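Local coordinates for protein acetylxylan esterase (Geobacillus stearothermophilus, PDB 5BN1) that removes acetyl groups from xylan and xylo-oligosaccharides as a serine esterase of the GDSL family, working as a donut-shaped octamer in plant biomass breakdown, at residues I16-G20 against R21-E25; G63-V66 against R67-K70; D93-R96 against Q97-P101. The protein carries 1 engineered substitution. All coordinates share one frame; numbering follows the deposited sequence.

Contact 1: I16-G20 against R21-E25; sequences ITDCG and RARPE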
loop_
_atom_site.group_PDB
_atom_site.type_symbol
_atom_site.label_atom_id
_atom_site.label_comp_id
_atom_site.label_asym_id
_atom_site.label_seq_id
_atom_site.Cartn_x
_atom_site.Cartn_y
_atom_site.Cartn_z
ATOM N N ILE A 16 -12.249 4.548 23.734
ATOM C CA ILE A 16 -13.626 3.991 23.842
ATOM C C ILE A 16 -14.554 4.962 23.159
ATOM O O ILE A 16 -15.566 4.562 22.586
ATOM C CB ILE A 16 -13.996 3.639 25.308
ATOM C CG1 ILE A 16 -12.949 2.733 25.936
ATOM C CG2 ILE A 16 -15.404 3.002 25.321
ATOM C CD1 ILE A 16 -12.635 1.465 25.223
ATOM N N THR A 17 -14.290 6.254 23.351
ATOM C CA THR A 17 -15.030 7.332 22.765
ATOM C C THR A 17 -14.643 7.508 21.283
ATOM O O THR A 17 -15.529 7.565 20.405
ATOM C CB THR A 17 -14.940 8.641 23.610
ATOM O OG1 THR A 17 -15.446 8.315 24.884
ATOM C CG2 THR A 17 -15.763 9.768 22.962
ATOM N N ASP A 18 -13.351 7.645 21.017
ATOM C CA ASP A 18 -12.739 7.859 19.685
ATOM C C ASP A 18 -13.301 6.893 18.619
ATOM O O ASP A 18 -14.043 7.285 17.701
ATOM C CB ASP A 18 -11.233 7.760 19.884
ATOM C CG ASP A 18 -10.416 8.030 18.628
ATOM O OD1 ASP A 18 -10.980 8.007 17.546
ATOM O OD2 ASP A 18 -9.200 8.268 18.747
ATOM N N CYS A 19 -12.975 5.597 18.849
ATOM C CA CYS A 19 -13.420 4.518 17.958
ATOM C C CYS A 19 -13.123 4.890 16.488
ATOM O O CYS A 19 -13.971 4.593 15.639
ATOM C CB CYS A 19 -14.799 4.153 18.124
ATOM S SG CYS A 19 -15.061 3.316 19.692
ATOM N N GLY A 20 -12.003 5.507 16.197
ATOM C CA GLY A 20 -11.752 5.887 14.769
ATOM C C GLY A 20 -12.514 7.036 14.188
ATOM O O GLY A 20 -12.655 7.151 12.942
ATOM N N ARG A 21 -12.927 7.962 15.031
ATOM C CA ARG A 21 -13.584 9.168 14.613
ATOM C C ARG A 21 -12.700 10.046 13.729
ATOM O O ARG A 21 -11.496 9.945 13.747
ATOM C CB ARG A 21 -14.185 9.906 15.816
ATOM C CG ARG A 21 -13.228 10.482 16.797
ATOM C CD ARG A 21 -12.732 11.817 16.363
ATOM N NE ARG A 21 -11.930 12.386 17.386
ATOM C CZ ARG A 21 -11.500 13.635 17.384
ATOM N NH1 ARG A 21 -11.696 14.443 16.329
ATOM N NH2 ARG A 21 -10.899 14.115 18.437
ATOM N N ALA A 22 -13.366 10.862 12.922
ATOM C CA ALA A 22 -12.618 11.808 11.978
ATOM C C ALA A 22 -11.917 12.928 12.757
ATOM O O ALA A 22 -12.521 13.529 13.620
ATOM C CB ALA A 22 -13.616 12.439 11.043
ATOM N N ARG A 23 -10.653 13.105 12.449
ATOM C CA ARG A 23 -9.789 14.101 13.086
ATOM C C ARG A 23 -9.516 15.232 12.057
ATOM O O ARG A 23 -9.217 14.961 10.883
ATOM C CB ARG A 23 -8.514 13.506 13.569
ATOM C CG ARG A 23 -8.775 12.406 14.595
ATOM C CD ARG A 23 -7.556 12.210 15.403
ATOM N NE ARG A 23 -7.682 10.989 16.222
ATOM C CZ ARG A 23 -6.709 10.523 16.991
ATOM N NH1 ARG A 23 -5.532 11.151 17.066
ATOM N NH2 ARG A 23 -6.907 9.448 17.750
ATOM N N PRO A 24 -9.627 16.482 12.521
ATOM C CA PRO A 24 -9.925 16.972 13.849
ATOM C C PRO A 24 -11.396 17.129 14.201
ATOM O O PRO A 24 -11.771 17.157 15.387
ATOM C CB PRO A 24 -9.248 18.386 13.850
ATOM C CG PRO A 24 -9.520 18.860 12.432
ATOM C CD PRO A 24 -9.176 17.602 11.625
ATOM N N GLU A 25 -12.243 17.174 13.168
ATOM C CA GLU A 25 -13.598 17.730 13.297
ATOM C C GLU A 25 -14.517 16.772 14.085
ATOM O O GLU A 25 -15.442 17.213 14.844
ATOM C CB GLU A 25 -14.208 18.008 11.900
ATOM C CG GLU A 25 -13.208 18.553 10.855
ATOM C CD GLU A 25 -12.271 17.497 10.150
ATOM O OE1 GLU A 25 -12.378 16.210 10.321
ATOM O OE2 GLU A 25 -11.366 17.984 9.397
HETATM O O HOH W 1 -9.685 9.023 15.517
#
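The type I' beta turn from D18 to R21 closes the short helix 15-18, and the aspartate that starts it serves backbone and side chains alike. R21 N lies 3.0 Å from D18 O, above the plane of that carbonyl, and its N-H is shared with the carboxylate, since D18 OD1 stands 3.2 Å from R21 N. The carboxylate reaches over the turn because chi1 of D18 (-177°) sets CG trans to the main-chain nitrogen. C19 and G20 between them adopt the positive phi values that define this turn. In the SGNH hydrolase fold the same helix carries the inferred nucleophile S15, whose side chain is about 5 Å from that of D18. The second oxygen, D18 OD2, offers its syn lone pair to R23 NH2 at 2.8 Å, a salt bridge met at the edge of the guanidinium with the two planes 47° apart; S62 N donates to OD2 as well. One water gives its protons to D18 OD1 (2.6 Å) and R21 O and accepts from R23 NE. With an alanine here, R23 would probably be left without its counter-charge and S62 N without its acceptor. R21 turns its own guanidinium onward: R21 NH1 donates to A22 O at 3.0 Å and to P24 O at 2.9 Å, NE is taken by G60 O, and R23 CG rests over one face.

Contact 2: G63-V66 against R67-K70; sequences GNTV and RDLK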
loop_
_atom_site.group_PDB
_atom_site.type_symbol
_atom_site.label_atom_id
_atom_site.label_comp_id
_atom_site.label_asym_id
_atom_site.label_seq_id
_atom_site.Cartn_x
_atom_site.Cartn_y
_atom_site.Cartn_z
ATOM N N GLY A 63 -5.773 6.817 23.838
ATOM C CA GLY A 63 -4.708 6.971 24.785
ATOM C C GLY A 63 -4.864 8.014 25.859
ATOM O O GLY A 63 -4.005 8.084 26.721
ATOM N N ASN A 64 -5.847 8.865 25.675
ATOM C CA ASN A 64 -5.909 10.033 26.616
ATOM C C ASN A 64 -6.249 9.654 28.058
ATOM O O ASN A 64 -6.995 8.748 28.361
ATOM C CB ASN A 64 -6.963 11.035 26.137
ATOM C CG ASN A 64 -6.538 12.002 25.120
ATOM O OD1 ASN A 64 -5.415 11.939 24.471
ATOM N ND2 ASN A 64 -7.326 12.984 25.063
ATOM N N THR A 65 -5.628 10.444 28.939
ATOM C CA THR A 65 -5.964 10.522 30.356
ATOM C C THR A 65 -6.654 11.893 30.528
ATOM O O THR A 65 -6.754 12.711 29.644
ATOM C CB THR A 65 -4.740 10.486 31.186
ATOM O OG1 THR A 65 -3.956 11.690 30.914
ATOM C CG2 THR A 65 -3.857 9.285 30.956
ATOM N N VAL A 66 -7.048 12.138 31.764
ATOM C CA VAL A 66 -7.692 13.466 32.019
ATOM C C VAL A 66 -6.656 14.594 31.887
ATOM O O VAL A 66 -7.015 15.735 31.595
ATOM C CB VAL A 66 -8.406 13.469 33.380
ATOM C CG1 VAL A 66 -7.432 13.592 34.563
ATOM C CG2 VAL A 66 -9.415 14.619 33.421
ATOM N N ARG A 67 -5.383 14.290 32.045
ATOM C CA ARG A 67 -4.326 15.256 31.892
ATOM C C ARG A 67 -4.295 15.694 30.413
ATOM O O ARG A 67 -4.169 16.880 30.031
ATOM C CB ARG A 67 -3.032 14.670 32.285
ATOM C CG ARG A 67 -1.853 15.640 32.147
ATOM C CD ARG A 67 -0.519 14.915 32.394
ATOM N NE ARG A 67 -0.396 14.234 33.693
ATOM C CZ ARG A 67 0.310 13.153 33.961
ATOM N NH1 ARG A 67 0.945 12.463 32.948
ATOM N NH2 ARG A 67 0.399 12.682 35.157
ATOM N N ASP A 68 -4.478 14.728 29.461
ATOM C CA ASP A 68 -4.565 15.092 28.099
ATOM C C ASP A 68 -5.824 15.862 27.765
ATOM O O ASP A 68 -5.795 16.757 26.887
ATOM C CB ASP A 68 -4.514 13.823 27.228
ATOM C CG ASP A 68 -3.257 13.046 27.437
ATOM O OD1 ASP A 68 -2.132 13.615 27.225
ATOM O OD2 ASP A 68 -3.289 11.824 27.733
ATOM N N LEU A 69 -6.939 15.506 28.364
ATOM C CA LEU A 69 -8.172 16.311 28.195
ATOM C C LEU A 69 -7.965 17.754 28.555
ATOM O O LEU A 69 -8.295 18.622 27.809
ATOM C CB LEU A 69 -9.328 15.761 28.961
ATOM C CG LEU A 69 -9.825 14.369 28.653
ATOM C CD1 LEU A 69 -11.200 14.106 29.195
ATOM C CD2 LEU A 69 -9.869 14.048 27.189
ATOM N N LYS A 70 -7.298 17.953 29.681
ATOM C CA LYS A 70 -7.056 19.357 30.103
ATOM C C LYS A 70 -6.271 20.101 29.096
ATOM O O LYS A 70 -6.548 21.264 28.817
ATOM C CB LYS A 70 -6.367 19.394 31.460
ATOM C CG LYS A 70 -5.992 20.850 31.894
ATOM C CD LYS A 70 -5.332 20.716 33.229
ATOM C CE LYS A 70 -4.897 22.072 33.783
ATOM N NZ LYS A 70 -3.944 21.824 34.934
HETATM O O HOH W 2 -1.603 9.926 26.386
#
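The amide of N64 lies with one face against D68, whose CB is 3.4 Å from N64 CG, while L69 CD2 comes near the rim. The D68 carboxylate, its plane inclined 34° to the amide, turns OD2 to the main chain: T65 N donates to D68 OD2 at 3.0 Å, nearly straight at 168°, on the anti lone pair of OD2. T65 OG1, held between backbone N and carbonyl carbon by chi1 of 65°, receives weak bonds from R67 N at 3.2 Å and from D68 N at 3.4 Å. This reciprocal pair is a capping box, with T65 as N-cap, so the first amides of the helix are given acceptors. Regular helical bonding follows, L69 N reaching T65 O at 3.1 Å and K70 N reaching V66 O at 2.9 Å. R67 leads away, bent at chi3, to a salt bridge with E112. The capped segment follows directly on G63, inferred to stabilise the transition state, and N64 O accepts from N92 ND2. The cap joins the loop after strand 55-58 to helix 66-78, with V66 packed on Y113, T116 and L120 of helix 110-124 and T65 on N92 and D93 of helix 91-99.

Contact 3: D93-R96 against Q97-P101; sequences DVWR and QYDLP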
loop_
_atom_site.group_PDB
_atom_site.type_symbol
_atom_site.label_atom_id
_atom_site.label_comp_id
_atom_site.label_asym_id
_atom_site.label_seq_id
_atom_site.Cartn_x
_atom_site.Cartn_y
_atom_site.Cartn_z
ATOM N N ASP A 93 -5.794 6.588 32.829
ATOM C CA ASP A 93 -5.278 7.122 34.082
ATOM C C ASP A 93 -4.916 6.009 35.023
ATOM O O ASP A 93 -3.894 6.069 35.740
ATOM C CB ASP A 93 -6.316 8.047 34.668
ATOM C CG ASP A 93 -6.824 9.078 33.706
ATOM O OD1 ASP A 93 -7.418 8.704 32.610
ATOM O OD2 ASP A 93 -6.700 10.323 33.906
ATOM N N VAL A 94 -5.747 4.976 35.096
ATOM C CA VAL A 94 -5.621 3.782 35.844
ATOM C C VAL A 94 -4.675 2.794 35.137
ATOM O O VAL A 94 -3.791 2.225 35.748
ATOM C CB VAL A 94 -6.975 3.161 36.136
ATOM C CG1 VAL A 94 -6.838 1.855 36.801
ATOM C CG2 VAL A 94 -7.814 4.135 37.014
ATOM N N TRP A 95 -5.023 2.465 33.901
ATOM C CA TRP A 95 -4.345 1.327 33.213
ATOM C C TRP A 95 -2.851 1.481 33.226
ATOM O O TRP A 95 -2.157 0.495 33.435
ATOM C CB TRP A 95 -4.871 1.221 31.801
ATOM C CG TRP A 95 -4.746 -0.135 31.147
ATOM C CD1 TRP A 95 -4.384 -1.312 31.711
ATOM C CD2 TRP A 95 -5.287 -0.448 29.849
ATOM N NE1 TRP A 95 -4.522 -2.353 30.788
ATOM C CE2 TRP A 95 -5.085 -1.841 29.646
ATOM C CE3 TRP A 95 -5.797 0.328 28.842
ATOM C CZ2 TRP A 95 -5.545 -2.460 28.455
ATOM C CZ3 TRP A 95 -6.177 -0.265 27.654
ATOM C CH2 TRP A 95 -6.040 -1.660 27.506
ATOM N N ARG A 96 -2.350 2.672 32.952
ATOM C CA ARG A 96 -0.909 2.890 32.982
ATOM C C ARG A 96 -0.199 2.452 34.216
ATOM O O ARG A 96 0.967 2.025 34.228
ATOM C CB ARG A 96 -0.535 4.299 32.552
ATOM C CG ARG A 96 -0.924 4.734 31.181
ATOM C CD ARG A 96 -0.229 3.999 30.032
ATOM N NE ARG A 96 -0.958 2.764 29.739
ATOM C CZ ARG A 96 -2.090 2.690 29.058
ATOM N NH1 ARG A 96 -2.663 1.483 28.866
ATOM N NH2 ARG A 96 -2.749 3.769 28.637
ATOM N N GLN A 97 -0.881 2.619 35.362
ATOM C CA GLN A 97 -0.358 2.209 36.639
ATOM C C GLN A 97 -0.046 0.716 36.746
ATOM O O GLN A 97 0.724 0.241 37.541
ATOM C CB GLN A 97 -1.264 2.623 37.816
ATOM C CG GLN A 97 -1.587 4.097 37.836
ATOM C CD GLN A 97 -2.552 4.522 38.890
ATOM O OE1 GLN A 97 -2.415 4.062 40.087
ATOM N NE2 GLN A 97 -3.479 5.387 38.556
ATOM N N TYR A 98 -0.842 -0.058 35.946
ATOM C CA TYR A 98 -0.772 -1.500 35.907
ATOM C C TYR A 98 -0.032 -2.067 34.680
ATOM O O TYR A 98 0.647 -3.097 34.901
ATOM C CB TYR A 98 -2.245 -2.062 35.966
ATOM C CG TYR A 98 -2.851 -1.782 37.346
ATOM C CD1 TYR A 98 -2.516 -2.559 38.407
ATOM C CD2 TYR A 98 -3.750 -0.736 37.535
ATOM C CE1 TYR A 98 -2.993 -2.317 39.693
ATOM C CE2 TYR A 98 -4.201 -0.469 38.792
ATOM C CZ TYR A 98 -3.832 -1.241 39.824
ATOM O OH TYR A 98 -4.249 -1.003 41.155
ATOM N N ASP A 99 -0.107 -1.432 33.534
ATOM C CA ASP A 99 0.610 -1.943 32.326
ATOM C C ASP A 99 1.983 -1.407 32.200
ATOM O O ASP A 99 2.847 -2.088 31.554
ATOM C CB ASP A 99 -0.210 -1.968 31.093
ATOM C CG ASP A 99 -0.395 -0.662 30.397
ATOM O OD1 ASP A 99 -0.024 0.409 31.022
ATOM O OD2 ASP A 99 -0.837 -0.610 29.221
ATOM N N LEU A 100 2.282 -0.256 32.768
ATOM C CA LEU A 100 3.638 0.397 32.744
ATOM C C LEU A 100 3.926 0.841 34.180
ATOM O O LEU A 100 3.982 2.076 34.373
ATOM C CB LEU A 100 3.629 1.493 31.728
ATOM C CG LEU A 100 3.512 1.101 30.274
ATOM C CD1 LEU A 100 3.316 2.259 29.348
ATOM C CD2 LEU A 100 4.732 0.198 29.835
ATOM N N PRO A 101 4.052 -0.052 35.115
ATOM C CA PRO A 101 4.114 0.275 36.529
ATOM C C PRO A 101 5.249 1.153 36.941
ATOM O O PRO A 101 5.115 1.853 37.960
ATOM C CB PRO A 101 4.104 -1.047 37.269
ATOM C CG PRO A 101 4.567 -2.055 36.260
ATOM C CD PRO A 101 4.038 -1.542 34.964
#
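R96 and D99, one helical turn apart, make the tight half of this contact. The arginine grips the carboxylate side-on: R96 NE donates to D99 OD1 at 2.8 Å and 169°, along the syn lone pair, and R96 NH1 donates to D99 OD2, also at 2.8 Å, from above the carboxylate plane. Bends at chi2 and chi3 carry the guanidinium off the helix beside W95, while chi1 of D99 (78°) puts CG between backbone N and carbonyl carbon, where its oxygens meet the guanidinium at its edge. Both groups lie over one face of the W95 indole, with R96 NH1 3.0 Å above the ring plane near its rim and D99 CG 4.2 Å from W95 CD1. W95 and D99 are buried, and a second subunit contributes to the burial: its W190 stacks on W95 and donates NE1 to D99 OD2. The salt bridge is part of an octamer interface as well as of helix 91-99, which carries N92, an inferred transition-state stabiliser. R96 NH2 bonds N92 OD1, making the arginine a second-shell partner of that residue. The apolar approaches are looser, and Q97, Y98 and L100 are partly exposed. V94 CG1 and Y98 CE2 run side by side at 4.0 Å, and R96 CD keeps the same separation from L100 CD1, where the chain leaves helical geometry. Y98 bonds T150 of helix 146-165 through its hydroxyl, and its ring meets Y184 of the second subunit edge-to-face; L100 packs on G28 of a third subunit. The extended chain of Q97 carries NE2 back to D93 O at 2.9 Å, that oxygen lying nearly in the amide plane, while Y154 OH shares the same nitrogen. A bound glycerol, probably from crystallisation, lies about 4 Å from the Q97 side chain.

In the fold
The three contacts follow one another along the chain, and each lies at or beside an element of the inferred active site. Contact 1 succeeds the nucleophile S15, contact 2 begins at G63, and contact 3 lies on the helix of N92; G63 and N92, with about 4 Å from G63 to the N92 side chain, are the two inferred transition-state stabilisers. Contacts 2 and 3, with centres about 14 Å apart, touch directly: D93 OD2 is 2.8 Å from V66 N, a probable hydrogen bond tying the two helix starts together. Contact 1 stands apart, with nearest atoms about 6 Å from contact 2 and about 7 Å from contact 3. The W95 side chain in contact 3 approaches that of H194 to about 4 Å.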